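Local coordinates for protein HAD hydrolase, family IA, variant 3 (Entamoeba histolytica, PDB 6W04) that binds a magnesium ion and is probably a hydrolase of the haloacid dehalogenase superfamily, its substrate not established, at residues A[94-99]-A[126-131]; A[50-55]-A[67-72]; A[138-143]-A[150-155]; A[16-21]-A[78-83]. All coordinates share one frame; numbering follows the deposited sequence. Where two conformers were deposited one is given.

The four contacts trace the two-part build of a HAD hydrolase. Interactions 2 and 4 share helix 62-82 in the helical insert after the first strand; their centres are about 16 Å apart, interaction 2 is nested within the loop that interaction 4 closes, and Lys72 NZ lies 2.8 Å from His19 ND1, a probable hydrogen bond. Interactions 1 and 3 belong to the sheet-bearing core, with centres about 20 Å apart. The bound magnesium ion, held by Asp7, Asn9 and Asp169, is about 13 Å from the side chains of Phe141 and Leu80 and about 14 Å from that of Phe95. Interaction 2 lies away from the metal site; its centre is about 34 Å from that of interaction 1.

Interaction 1 of 4, residues A[94-99]-A[126-131]; sequences LFEALK and EEWFDI
Phe95 and Trp128 each carry CG opposite the carbonyl carbon and beside the backbone N (chi1 -63° and -47°), and these rotations turn the two aromatic groups into one another, Phe95 from helix 91-100 and Trp128 from the loop after helix 113-123. Phe95 CD2 rests 3.8 Å from Trp128 CG, above one indole face and displaced to its rim; the ring planes meet obliquely, giving neither a stack nor a T. Phe95 CB adds to this seat, 3.8 Å from Trp128 CD1. Over the centre of the other indole face lies Glu127 CB, so the tryptophan is sandwiched and its tilt restrained. Phe129 comes to Phe95 differently: its edge points at the Phe95 face in a T-shaped pair with planes at 81°, and Phe129 CZ stands 3.7 Å from Phe95 CZ. Together the three rings form an aromatic cluster, which in this Rossmann-like HAD core joins a flanking helix to the central parallel sheet: Phe95 also makes an edge-to-face pair with Phe6 of strand 3-7, and Phe129 one with Phe105 of strand 105-112. Phenylalanine, wholly apolar, suits the two buried positions. Trp128 is partly exposed, and beside it the aliphatic Glu96 CG passes 4.4 Å from Trp128 NE1.

Interaction 2 of 4, residues A[50-55]-A[67-72]; sequences QLIEHI and KYAEEK
Ile52 packs against Tyr68 and Ala69 in a small apolar contact between two helices, 48-56 and 62-82, in the all-helical part of the chain that follows the first strand of the core. One isoleucine does all the reaching from its side. Its CG1 branch sits beside the backbone N (chi1 -59°) and then runs on extended (chi2 150°), which carries the terminal methyl across the gap to the other backbone. Ile52 CD1 ends 3.3 Å from Ala69 N, a tight approach over the helix surface, and 3.9 Å from Ala69 CB. The small alanine suits this place because the methyl can come right down to the main chain. The same CD1 touches Tyr68 CB at 3.7 Å, while the second branch covers the base of the tyrosine: Ile52 CG2 is 3.8 Å from Tyr68 CB and 4.1 Å from Tyr68 CD2. Beyond CB the tyrosine heads away from helix 48-56; the packing is mainly on its CB, and the near part of the ring is met obliquely. On helix 62-82 itself, Lys67 NZ reaches Glu71 OE2 at 3.3 Å from above the carboxylate plane, a salt bridge one turn along the helix. Trp23 of helix 16-31 and Ile60 also touch Ile52, further apolar neighbours for this beta-branched residue. A helical insert after the first strand is consistent with the C1 cap of the HAD superfamily, and this contact joins two of its helices.

Interaction 3 of 4, residues A[138-143]-A[150-155]; sequences DFTFKG and YLKASK
Phe141 and Lys152 supply the close-packed half of this contact, and a water bridge supplies the loose half. The two side chains cross at about a right angle: Lys152, from helix 148-157, sets CD and CE against the CD2-CE2 side of the Phe141 ring, which is met obliquely, with Lys152 CD 3.5 Å from Phe141 CD2 and Lys152 CE 3.8 Å from Phe141 CE2. A lysine fits here because its long methylene chain can lie against an aromatic while the charged end goes on to polar company. The chain is extended until its last torsion, where a bend (chi4 69°) swings NZ aside from the ring and over to the acidic end of the loop. There the grip slackens. Lys152 NZ and Asp138 OD2 are 4.7 Å apart, opposite charges not in direct contact, and one water mediates: it accepts from Lys152 NZ at 2.8 Å and donates to Asp138 OD2. Thr140, exposed, has OG1 3.7 Å from Lys152 NZ. The carboxylate is nonetheless firmly set, since Asp138 OD1 accepts from Thr140 OG1 at 2.7 Å and from Thr140 N at 3.3 Å, both from one face of its plane. The second bond makes an Asx turn, for which aspartate is well suited, and the threonine hydroxyl reinforces it. The loop follows strand 135-137, one of the two outermost strands within this chain, and leads into helix 148-157, part of the crossover to strand 164-168; from that helix Tyr150 touches Leu5 and Asp7 of strand 3-7 and hydrogen-bonds Glu168.

Interaction 4 of 4, residues A[16-21]-A[78-83]; sequences TPLHAF and TMLMKS
Leu18 pushes both of its methyl groups into helix 62-82, one onto Met79 and the other onto Leu80. Leu18 CD1 lies 3.6 Å from Met79 CB, and Leu18 CD2 presses on the main chain, 3.6 Å from Leu80 N and equally 3.6 Å from Leu80 CA. CG lies trans to the backbone N (chi1 -176°), which directs the fork at helix 62-82. Leu80 answers with its flank: Leu80 CB is 4.0 Å and Leu80 CD1 4.1 Å from Leu18 CD2. Met79 contributes the first carbon of its side chain, the rest bending on toward the partly exposed side. A leucine suits the buried middle of such a joint, its two methyls dividing between Met79 and Leu80, one to each of two successive residues. The helices paired here open and close the helical insert that follows the first strand, consistent with the C1 cap of HAD hydrolases, and the contact lies where that insert meets the core; the side chain of Leu80 is about 6 Å from that of the magnesium ligand Asn9. In the next shell, helix 62-82 ends just before Ser83, whose OG donates to Leu80 O at 2.7 Å and so ties off the final turn, while Lys122 hydrogen-bonds the carbonyl oxygens of Met81 and Ser83. Farther out, Phe119 and Tyr123 of helix 113-123 touch Leu80, and Ile85 touches both leucines.

Interaction 1 of 4, residues A[94-99]-A[126-131]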
# COMPACT_ATOMS: atom_id res chain seq x y z
N LEU A 94 -12.36 5.42 -11.32
CA LEU A 94 -13.07 4.78 -10.22
C LEU A 94 -13.40 5.79 -9.13
O LEU A 94 -14.53 5.80 -8.62
CB LEU A 94 -12.24 3.62 -9.66
CG LEU A 94 -12.95 2.70 -8.67
CD1 LEU A 94 -14.31 2.29 -9.24
CD2 LEU A 94 -12.09 1.46 -8.32
N PHE A 95 -12.43 6.64 -8.76
CA PHE A 95 -12.68 7.69 -7.78
C PHE A 95 -13.92 8.50 -8.13
O PHE A 95 -14.78 8.73 -7.28
CB PHE A 95 -11.48 8.65 -7.68
CG PHE A 95 -10.20 8.02 -7.21
CD1 PHE A 95 -10.18 6.80 -6.56
CD2 PHE A 95 -9.01 8.69 -7.41
CE1 PHE A 95 -8.98 6.25 -6.14
CE2 PHE A 95 -7.81 8.16 -6.98
CZ PHE A 95 -7.80 6.93 -6.34
N GLU A 96 -14.00 8.98 -9.37
CA GLU A 96 -15.14 9.80 -9.78
C GLU A 96 -16.43 9.00 -9.80
O GLU A 96 -17.48 9.48 -9.36
CB GLU A 96 -14.87 10.41 -11.16
CG GLU A 96 -13.58 11.22 -11.23
CD GLU A 96 -13.28 11.72 -12.63
OE1 GLU A 96 -12.53 12.70 -12.79
OE2 GLU A 96 -13.81 11.13 -13.59
N ALA A 97 -16.38 7.76 -10.30
CA ALA A 97 -17.57 6.94 -10.35
C ALA A 97 -18.09 6.64 -8.95
O ALA A 97 -19.31 6.57 -8.73
CB ALA A 97 -17.29 5.65 -11.12
N LEU A 98 -17.19 6.44 -7.98
CA LEU A 98 -17.60 6.14 -6.61
C LEU A 98 -18.33 7.32 -5.98
O LEU A 98 -19.40 7.15 -5.38
CB LEU A 98 -16.37 5.74 -5.78
CG LEU A 98 -15.80 4.35 -6.05
CD1 LEU A 98 -14.47 4.13 -5.33
CD2 LEU A 98 -16.82 3.25 -5.70
N LYS A 99 -17.77 8.53 -6.11
CA LYS A 99 -18.44 9.70 -5.56
C LYS A 99 -19.80 9.91 -6.20
O LYS A 99 -20.77 10.26 -5.52
CB LYS A 99 -17.59 10.96 -5.71
CG LYS A 99 -18.23 12.17 -5.04
CD LYS A 99 -17.94 13.47 -5.75
CE LYS A 99 -18.73 14.63 -5.12
NZ LYS A 99 -18.47 14.78 -3.66
N GLU A 126 -6.13 15.68 -2.60
CA GLU A 126 -7.29 16.41 -2.10
C GLU A 126 -8.37 16.58 -3.16
O GLU A 126 -9.50 16.96 -2.82
CB GLU A 126 -6.84 17.78 -1.56
CG GLU A 126 -6.57 18.83 -2.63
CD GLU A 126 -5.20 18.71 -3.32
OE1 GLU A 126 -4.39 17.83 -2.95
OE2 GLU A 126 -4.94 19.53 -4.23
N GLU A 127 -8.07 16.32 -4.44
CA GLU A 127 -9.13 16.37 -5.46
C GLU A 127 -10.22 15.34 -5.19
O GLU A 127 -11.39 15.59 -5.48
CB GLU A 127 -8.53 16.14 -6.85
CG GLU A 127 -7.94 17.35 -7.53
CD GLU A 127 -9.00 18.22 -8.20
OE1 GLU A 127 -10.20 17.88 -8.10
OE2 GLU A 127 -8.63 19.23 -8.82
N TRP A 128 -9.84 14.18 -4.62
CA TRP A 128 -10.78 13.06 -4.44
C TRP A 128 -10.92 12.59 -3.01
O TRP A 128 -11.90 11.90 -2.71
CB TRP A 128 -10.36 11.86 -5.30
CG TRP A 128 -10.02 12.24 -6.70
CD1 TRP A 128 -10.89 12.43 -7.73
CD2 TRP A 128 -8.71 12.48 -7.22
NE1 TRP A 128 -10.20 12.77 -8.87
CE2 TRP A 128 -8.86 12.81 -8.58
CE3 TRP A 128 -7.43 12.44 -6.67
CZ2 TRP A 128 -7.78 13.11 -9.40
CZ3 TRP A 128 -6.35 12.73 -7.48
CH2 TRP A 128 -6.53 13.07 -8.84
N PHE A 129 -9.99 12.95 -2.12
CA PHE A 129 -9.92 12.44 -0.76
C PHE A 129 -9.97 13.57 0.25
O PHE A 129 -9.28 14.59 0.09
CB PHE A 129 -8.61 11.65 -0.55
CG PHE A 129 -8.54 10.41 -1.37
CD1 PHE A 129 -9.07 9.22 -0.89
CD2 PHE A 129 -7.98 10.43 -2.63
CE1 PHE A 129 -9.01 8.06 -1.65
CE2 PHE A 129 -7.93 9.27 -3.40
CZ PHE A 129 -8.45 8.09 -2.90
N ASP A 130 -10.76 13.38 1.30
CA ASP A 130 -10.63 14.20 2.50
C ASP A 130 -9.32 13.82 3.17
O ASP A 130 -9.18 12.68 3.64
CB ASP A 130 -11.82 13.94 3.42
CG ASP A 130 -11.80 14.80 4.69
OD1 ASP A 130 -10.72 15.31 5.07
OD2 ASP A 130 -12.87 14.93 5.32
N ILE A 131 -8.36 14.76 3.21
CA ILE A 131 -7.02 14.44 3.70
C ILE A 131 -7.05 13.96 5.14
O ILE A 131 -6.18 13.20 5.56
CB ILE A 131 -6.05 15.65 3.56
CG1 ILE A 131 -6.51 16.85 4.37
CG2 ILE A 131 -5.84 16.04 2.12
CD1 ILE A 131 -5.55 18.03 4.27

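Interaction 2 of 4, residues A[50-55]-A[67-72]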
# COMPACT_ATOMS: atom_id res chain seq x y z
N GLN A 50 14.10 -4.65 9.23
CA GLN A 50 14.69 -5.90 8.76
C GLN A 50 15.61 -5.66 7.58
O GLN A 50 16.63 -6.34 7.42
CB GLN A 50 13.59 -6.89 8.36
CG GLN A 50 12.77 -7.43 9.53
CD GLN A 50 11.66 -8.37 9.06
OE1 GLN A 50 10.62 -7.92 8.59
NE2 GLN A 50 11.88 -9.66 9.19
N LEU A 51 15.24 -4.71 6.70
CA LEU A 51 16.11 -4.40 5.56
C LEU A 51 17.44 -3.84 6.03
O LEU A 51 18.52 -4.27 5.58
CB LEU A 51 15.41 -3.40 4.63
CG LEU A 51 14.58 -3.94 3.46
CD1 LEU A 51 15.47 -4.45 2.37
CD2 LEU A 51 13.63 -5.02 3.89
N ILE A 52 17.40 -2.87 6.95
CA ILE A 52 18.64 -2.26 7.42
C ILE A 52 19.50 -3.28 8.16
O ILE A 52 20.73 -3.32 7.99
CB ILE A 52 18.33 -1.04 8.31
CG1 ILE A 52 17.52 -0.02 7.52
CG2 ILE A 52 19.65 -0.45 8.83
CD1 ILE A 52 16.56 0.83 8.39
N GLU A 53 18.86 -4.11 8.99
CA GLU A 53 19.58 -5.18 9.68
C GLU A 53 20.23 -6.14 8.69
O GLU A 53 21.34 -6.62 8.93
CB GLU A 53 18.65 -5.94 10.63
CG GLU A 53 18.21 -5.05 11.81
CD GLU A 53 17.18 -5.70 12.70
OE1 GLU A 53 16.45 -6.58 12.20
OE2 GLU A 53 17.13 -5.34 13.89
N HIS A 54 19.55 -6.45 7.59
CA HIS A 54 20.19 -7.28 6.56
C HIS A 54 21.43 -6.59 6.01
O HIS A 54 22.49 -7.22 5.87
CB HIS A 54 19.23 -7.56 5.41
CG HIS A 54 19.86 -8.37 4.32
ND1 HIS A 54 19.88 -9.75 4.34
CD2 HIS A 54 20.52 -8.00 3.21
CE1 HIS A 54 20.52 -10.19 3.28
NE2 HIS A 54 20.91 -9.15 2.56
N ILE A 55 21.32 -5.30 5.70
CA ILE A 55 22.42 -4.56 5.08
C ILE A 55 23.61 -4.45 6.03
O ILE A 55 24.76 -4.63 5.62
CB ILE A 55 21.91 -3.17 4.64
CG1 ILE A 55 20.95 -3.32 3.44
CG2 ILE A 55 23.11 -2.23 4.33
CD1 ILE A 55 20.07 -2.08 3.15
N LYS A 67 16.46 5.86 12.20
CA LYS A 67 17.39 6.80 11.56
C LYS A 67 17.76 6.37 10.15
O LYS A 67 17.78 7.18 9.23
CB LYS A 67 18.65 6.94 12.41
CG LYS A 67 19.86 7.52 11.66
CD LYS A 67 21.13 7.42 12.50
CE LYS A 67 22.33 8.03 11.80
NZ LYS A 67 22.67 7.28 10.56
N TYR A 68 18.13 5.10 9.96
CA TYR A 68 18.46 4.68 8.60
C TYR A 68 17.22 4.53 7.76
O TYR A 68 17.26 4.77 6.54
CB TYR A 68 19.25 3.37 8.61
CG TYR A 68 20.65 3.58 9.13
CD1 TYR A 68 21.57 4.33 8.40
CD2 TYR A 68 21.03 3.08 10.37
CE1 TYR A 68 22.84 4.56 8.87
CE2 TYR A 68 22.32 3.31 10.86
CZ TYR A 68 23.22 4.05 10.10
OH TYR A 68 24.49 4.28 10.55
N ALA A 69 16.10 4.13 8.37
CA ALA A 69 14.86 4.10 7.59
C ALA A 69 14.52 5.49 7.08
O ALA A 69 14.10 5.65 5.93
CB ALA A 69 13.72 3.53 8.42
N GLU A 70 14.73 6.51 7.90
CA GLU A 70 14.41 7.85 7.43
C GLU A 70 15.37 8.29 6.32
O GLU A 70 14.97 9.02 5.40
CB GLU A 70 14.42 8.83 8.60
CG GLU A 70 14.23 10.30 8.20
CD GLU A 70 12.94 10.57 7.41
OE1 GLU A 70 11.99 9.74 7.44
OE2 GLU A 70 12.88 11.63 6.75
N GLU A 71 16.64 7.87 6.38
CA GLU A 71 17.54 8.14 5.25
C GLU A 71 17.03 7.47 3.97
O GLU A 71 17.08 8.06 2.89
CB GLU A 71 18.97 7.66 5.53
CG GLU A 71 19.67 8.43 6.63
CD GLU A 71 21.16 8.08 6.75
OE1 GLU A 71 21.69 7.29 5.93
OE2 GLU A 71 21.80 8.60 7.70
N LYS A 72 16.59 6.20 4.06
CA LYS A 72 16.03 5.55 2.88
C LYS A 72 14.77 6.25 2.40
O LYS A 72 14.56 6.43 1.19
CB LYS A 72 15.75 4.07 3.16
CG LYS A 72 15.04 3.37 1.97
CD LYS A 72 13.52 3.39 2.09
CE LYS A 72 12.85 2.92 0.77
NZ LYS A 72 11.37 2.86 0.97

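Interaction 3 of 4, residues A[138-143]-A[150-155]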
# COMPACT_ATOMS: atom_id res chain seq x y z
N ASP A 138 0.71 6.50 11.84
CA ASP A 138 1.04 7.50 12.85
C ASP A 138 1.40 6.86 14.17
O ASP A 138 1.30 7.51 15.21
CB ASP A 138 -0.12 8.47 13.04
CG ASP A 138 -1.39 7.78 13.54
OD1 ASP A 138 -1.38 6.54 13.72
OD2 ASP A 138 -2.39 8.50 13.77
N PHE A 139 1.76 5.57 14.15
CA PHE A 139 2.31 4.86 15.30
C PHE A 139 1.28 4.67 16.40
O PHE A 139 1.63 4.49 17.56
CB PHE A 139 3.56 5.56 15.84
CG PHE A 139 4.62 5.75 14.80
CD1 PHE A 139 5.50 4.72 14.50
CD2 PHE A 139 4.72 6.94 14.09
CE1 PHE A 139 6.48 4.88 13.53
CE2 PHE A 139 5.69 7.11 13.13
CZ PHE A 139 6.57 6.08 12.84
N THR A 140 -0.01 4.67 16.05
CA THR A 140 -1.07 4.44 17.01
C THR A 140 -1.76 3.09 16.81
O THR A 140 -2.77 2.82 17.47
CB THR A 140 -2.10 5.57 16.96
OG1 THR A 140 -2.84 5.48 15.73
CG2 THR A 140 -1.41 6.94 17.05
N PHE A 141 -1.24 2.24 15.93
CA PHE A 141 -1.86 0.94 15.69
C PHE A 141 -0.80 -0.03 15.16
O PHE A 141 0.29 0.37 14.74
CB PHE A 141 -3.04 1.05 14.72
CG PHE A 141 -2.67 1.62 13.37
CD1 PHE A 141 -2.20 0.78 12.35
CD2 PHE A 141 -2.79 2.98 13.12
CE1 PHE A 141 -1.85 1.30 11.10
CE2 PHE A 141 -2.45 3.52 11.86
CZ PHE A 141 -1.98 2.68 10.85
N LYS A 142 -1.14 -1.31 15.19
CA LYS A 142 -0.23 -2.34 14.69
C LYS A 142 -0.35 -2.43 13.18
O LYS A 142 -1.46 -2.38 12.63
CB LYS A 142 -0.54 -3.69 15.33
CG LYS A 142 -0.40 -3.74 16.83
CD LYS A 142 -0.68 -5.15 17.35
CE LYS A 142 -2.11 -5.61 17.08
NZ LYS A 142 -3.09 -4.93 17.98
N GLY A 143 0.79 -2.55 12.51
CA GLY A 143 0.79 -2.58 11.06
C GLY A 143 0.34 -3.92 10.50
O GLY A 143 0.14 -4.89 11.23
N TYR A 150 -7.27 -1.35 8.67
CA TYR A 150 -8.51 -1.30 7.89
C TYR A 150 -9.74 -1.09 8.76
O TYR A 150 -10.70 -0.45 8.31
CB TYR A 150 -8.65 -2.56 7.01
CG TYR A 150 -7.71 -2.47 5.83
CD1 TYR A 150 -7.79 -1.39 4.96
CD2 TYR A 150 -6.71 -3.43 5.61
CE1 TYR A 150 -6.92 -1.25 3.89
CE2 TYR A 150 -5.83 -3.30 4.52
CZ TYR A 150 -5.93 -2.20 3.68
OH TYR A 150 -5.08 -2.04 2.59
N LEU A 151 -9.74 -1.60 10.00
CA LEU A 151 -10.77 -1.20 10.96
C LEU A 151 -10.74 0.30 11.19
O LEU A 151 -11.79 0.95 11.29
CB LEU A 151 -10.56 -1.93 12.28
CG LEU A 151 -10.59 -3.45 12.14
CD1 LEU A 151 -10.21 -4.11 13.45
CD2 LEU A 151 -11.97 -3.88 11.66
N LYS A 152 -9.54 0.87 11.27
CA LYS A 152 -9.39 2.31 11.45
C LYS A 152 -10.00 3.07 10.28
O LYS A 152 -10.72 4.06 10.48
CB LYS A 152 -7.91 2.62 11.62
CG LYS A 152 -7.55 3.96 12.18
CD LYS A 152 -6.10 3.94 12.68
CE LYS A 152 -5.59 5.35 13.06
NZ LYS A 152 -6.25 5.91 14.28
N ALA A 153 -9.75 2.60 9.06
CA ALA A 153 -10.30 3.26 7.87
C ALA A 153 -11.82 3.13 7.80
O ALA A 153 -12.52 4.10 7.46
CB ALA A 153 -9.66 2.68 6.61
N SER A 154 -12.35 1.95 8.11
CA SER A 154 -13.80 1.80 8.03
C SER A 154 -14.49 2.65 9.09
O SER A 154 -15.53 3.27 8.82
CB SER A 154 -14.20 0.33 8.16
OG SER A 154 -13.71 -0.23 9.36
N LYS A 155 -13.92 2.71 10.30
CA LYS A 155 -14.50 3.54 11.35
C LYS A 155 -14.43 5.02 10.97
O LYS A 155 -15.35 5.78 11.29
CB LYS A 155 -13.79 3.28 12.68
CG LYS A 155 -14.24 4.19 13.82
CD LYS A 155 -13.59 3.76 15.13
CE LYS A 155 -13.65 4.84 16.19
NZ LYS A 155 -12.91 4.43 17.41
O HOH W 1 -4.64 8.18 14.69

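Interaction 4 of 4, residues A[16-21]-A[78-83]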
# COMPACT_ATOMS: atom_id res chain seq x y z
N THR A 16 7.01 -0.14 -6.48
CA THR A 16 7.94 -1.14 -5.96
C THR A 16 9.33 -1.04 -6.60
O THR A 16 10.32 -1.09 -5.84
CB THR A 16 7.34 -2.54 -6.10
OG1 THR A 16 6.14 -2.60 -5.33
CG2 THR A 16 8.36 -3.60 -5.58
N PRO A 17 9.49 -0.89 -7.92
CA PRO A 17 10.85 -0.77 -8.46
C PRO A 17 11.62 0.39 -7.85
O PRO A 17 12.83 0.26 -7.58
CB PRO A 17 10.62 -0.59 -9.97
CG PRO A 17 9.33 -1.33 -10.24
CD PRO A 17 8.48 -0.95 -9.01
N LEU A 18 10.95 1.52 -7.60
CA LEU A 18 11.63 2.64 -6.97
C LEU A 18 12.07 2.31 -5.55
O LEU A 18 13.19 2.66 -5.14
CB LEU A 18 10.70 3.87 -6.98
CG LEU A 18 11.33 5.13 -6.43
CD1 LEU A 18 12.75 5.34 -7.01
CD2 LEU A 18 10.43 6.34 -6.78
N HIS A 19 11.22 1.64 -4.76
CA HIS A 19 11.67 1.18 -3.44
C HIS A 19 12.89 0.28 -3.55
O HIS A 19 13.83 0.40 -2.76
CB HIS A 19 10.52 0.46 -2.69
CG HIS A 19 9.46 1.39 -2.20
ND1 HIS A 19 9.66 2.27 -1.16
CD2 HIS A 19 8.19 1.60 -2.63
CE1 HIS A 19 8.56 2.98 -0.97
NE2 HIS A 19 7.65 2.60 -1.86
N ALA A 20 12.89 -0.63 -4.54
CA ALA A 20 14.04 -1.51 -4.74
C ALA A 20 15.31 -0.71 -5.03
O ALA A 20 16.37 -0.99 -4.46
CB ALA A 20 13.77 -2.49 -5.88
N PHE A 21 15.22 0.31 -5.91
CA PHE A 21 16.37 1.16 -6.21
C PHE A 21 16.89 1.85 -4.97
O PHE A 21 18.11 1.97 -4.79
CB PHE A 21 16.03 2.27 -7.21
CG PHE A 21 15.55 1.80 -8.52
CD1 PHE A 21 15.80 0.52 -8.96
CD2 PHE A 21 14.85 2.68 -9.34
CE1 PHE A 21 15.35 0.09 -10.19
CE2 PHE A 21 14.39 2.26 -10.57
CZ PHE A 21 14.64 0.97 -11.00
N THR A 78 12.40 11.87 -2.56
CA THR A 78 13.04 12.74 -3.54
C THR A 78 12.92 12.15 -4.94
O THR A 78 12.57 12.86 -5.90
CB THR A 78 14.50 12.93 -3.13
OG1 THR A 78 14.54 13.58 -1.86
CG2 THR A 78 15.24 13.78 -4.14
N MET A 79 13.19 10.85 -5.07
CA MET A 79 13.07 10.18 -6.36
C MET A 79 11.62 10.15 -6.85
O MET A 79 11.35 10.42 -8.03
CB MET A 79 13.62 8.76 -6.26
CG MET A 79 15.12 8.72 -5.90
SD MET A 79 16.23 9.30 -7.24
CE MET A 79 15.65 8.28 -8.60
N LEU A 80 10.68 9.80 -5.96
CA LEU A 80 9.27 9.77 -6.32
C LEU A 80 8.79 11.13 -6.84
O LEU A 80 8.12 11.20 -7.88
CB LEU A 80 8.41 9.33 -5.13
CG LEU A 80 6.92 9.28 -5.50
CD1 LEU A 80 6.73 8.12 -6.52
CD2 LEU A 80 6.05 9.04 -4.29
N MET A 81 9.15 12.21 -6.15
CA MET A 81 8.73 13.54 -6.57
C MET A 81 9.22 13.87 -7.98
O MET A 81 8.49 14.47 -8.77
CB MET A 81 9.22 14.61 -5.59
CG MET A 81 8.20 14.99 -4.55
SD MET A 81 6.80 15.83 -5.30
CE MET A 81 6.02 16.49 -3.84
N LYS A 82 10.46 13.51 -8.30
CA LYS A 82 10.90 13.87 -9.65
C LYS A 82 10.57 12.80 -10.69
O LYS A 82 10.67 13.10 -11.88
CB LYS A 82 12.40 14.19 -9.69
CG LYS A 82 13.34 13.10 -9.25
CD LYS A 82 14.76 13.69 -9.18
CE LYS A 82 15.72 12.77 -8.44
NZ LYS A 82 17.13 13.23 -8.51
N SER A 83 10.11 11.62 -10.26
CA SER A 83 9.69 10.57 -11.17
C SER A 83 8.38 10.96 -11.88
O SER A 83 7.73 11.96 -11.55
CB SER A 83 9.48 9.26 -10.41
OG SER A 83 8.21 9.31 -9.76